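Cerato-platanin-like protein (PDB 3SUK) is of unknown function but belongs to the cerato-platanin family of secreted fungal proteins, small double-psi beta-barrel proteins. Local coordinates at residues V92-A95 against A96-L100. Numbering follows the deposited sequence.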
loop_
_atom_site.group_PDB
_atom_site.type_symbol
_atom_site.label_atom_id
_atom_site.label_comp_id
_atom_site.label_asym_id
_atom_site.label_seq_id
_atom_site.Cartn_x
_atom_site.Cartn_y
_atom_site.Cartn_z
ATOM N N VAL A 92 5.134 1.819 -0.947
ATOM C CA VAL A 92 4.488 0.681 -1.604
ATOM C C VAL A 92 5.453 -0.291 -2.260
ATOM O O VAL A 92 6.564 -0.002 -2.451
ATOM C CB VAL A 92 3.396 1.146 -2.641
ATOM C CG1 VAL A 92 2.397 2.110 -1.935
ATOM C CG2 VAL A 92 4.032 1.762 -3.907
ATOM N N ALA A 93 4.954 -1.465 -2.618
ATOM C CA ALA A 93 5.809 -2.413 -3.333
ATOM C C ALA A 93 6.262 -1.739 -4.630
ATOM O O ALA A 93 5.532 -1.035 -5.251
ATOM C CB ALA A 93 5.033 -3.696 -3.630
ATOM N N GLN A 94 7.484 -2.014 -5.036
ATOM C CA GLN A 94 7.957 -1.438 -6.271
ATOM C C GLN A 94 6.992 -1.846 -7.402
ATOM O O GLN A 94 6.686 -1.055 -8.258
ATOM C CB GLN A 94 9.376 -1.949 -6.594
ATOM C CG GLN A 94 9.950 -1.264 -7.833
ATOM C CD GLN A 94 11.249 -1.916 -8.276
ATOM O OE1 GLN A 94 12.089 -2.197 -7.480
ATOM N NE2 GLN A 94 11.402 -2.093 -9.584
ATOM N N ALA A 95 6.510 -3.061 -7.393
ATOM C CA ALA A 95 5.669 -3.513 -8.482
ATOM C C ALA A 95 4.412 -2.640 -8.609
ATOM O O ALA A 95 3.988 -2.325 -9.720
ATOM C CB ALA A 95 5.315 -4.945 -8.291
ATOM N N ALA A 96 3.863 -2.238 -7.480
ATOM C CA ALA A 96 2.733 -1.348 -7.449
ATOM C C ALA A 96 3.052 0.029 -7.991
ATOM O O ALA A 96 2.287 0.559 -8.729
ATOM C CB ALA A 96 2.170 -1.238 -6.056
ATOM N N MET A 97 4.168 0.608 -7.596
ATOM C CA MET A 97 4.604 1.883 -8.119
ATOM C C MET A 97 4.889 1.763 -9.613
ATOM O O MET A 97 4.621 2.669 -10.343
ATOM C CB MET A 97 5.796 2.449 -7.360
ATOM C CG MET A 97 6.104 3.848 -7.754
ATOM S SD MET A 97 7.411 4.558 -6.719
ATOM C CE MET A 97 7.544 6.216 -7.373
ATOM N N ASP A 98 5.444 0.636 -10.038
ATOM C CA ASP A 98 5.661 0.473 -11.461
ATOM C C ASP A 98 4.341 0.456 -12.247
ATOM O O ASP A 98 4.259 1.040 -13.284
ATOM C CB ASP A 98 6.510 -0.770 -11.739
ATOM C CG ASP A 98 8.003 -0.504 -11.635
ATOM O OD1 ASP A 98 8.452 0.535 -12.060
ATOM O OD2 ASP A 98 8.703 -1.388 -11.108
ATOM N N GLU A 99 3.334 -0.186 -11.721
ATOM C CA GLU A 99 2.032 -0.216 -12.383
ATOM C C GLU A 99 1.422 1.201 -12.452
ATOM O O GLU A 99 0.869 1.595 -13.440
ATOM C CB GLU A 99 1.105 -1.196 -11.691
ATOM C CG GLU A 99 1.460 -2.641 -11.937
ATOM C CD GLU A 99 0.600 -3.555 -11.104
ATOM O OE1 GLU A 99 -0.618 -3.506 -11.299
ATOM O OE2 GLU A 99 1.154 -4.362 -10.321
ATOM N N LEU A 100 1.596 1.961 -11.392
ATOM C CA LEU A 100 1.104 3.310 -11.264
ATOM C C LEU A 100 1.749 4.238 -12.236
ATOM O O LEU A 100 1.189 5.228 -12.561
ATOM C CB LEU A 100 1.296 3.797 -9.838
ATOM C CG LEU A 100 0.496 4.964 -9.349
ATOM C CD1 LEU A 100 -1.017 4.735 -9.509
ATOM C CD2 LEU A 100 0.794 5.165 -7.905
#
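The side-chain amide of Gln94 and the carboxylate of Asp98 stand steeply against each other, their planes 76° apart: the N-H edge of the amide meets OD2, while Gln94 O lies over one carboxylate face, off to the side of its normal and 3.7 Å from Asp98 CG. Gln94 NE2 donates to Asp98 OD2 over 3.2 Å, and the acceptor lies almost in the amide plane while offering its syn lone pair. With CG anti to the backbone N (chi1 -175°), the extended Gln94 chain carries its amide out to this carboxylate. Both groups are also held at their other ends, Gln94 OE1 by Asn10 ND2 and Asp98 OD1 by the backbone N of Ala105. The Glu99 chain runs alongside Ala95 O (CG at 3.4 Å), and His46 NE2 bonds its OE1. Backbone i to i+4 hydrogen bonds join Met97 N to Ala93 O (3.2 Å), Asp98 N to Gln94 O (2.8 Å) and Glu99 N to Ala95 O (3.0 Å). On the buried flank Val92 CG2 packs against Met97 CB (3.9 Å) and Ala96 CB (4.1 Å). Ala93 is the N-cap, and the Asp13 carboxylate accepts from the N-H groups of Gln94 and Ala95. This is the amino-terminal turn of an alpha-helix, carrying an i to i+4 Gln-Asp bond, that follows strand 90-92 after the single residue Ala93 in the double-psi beta-barrel fold.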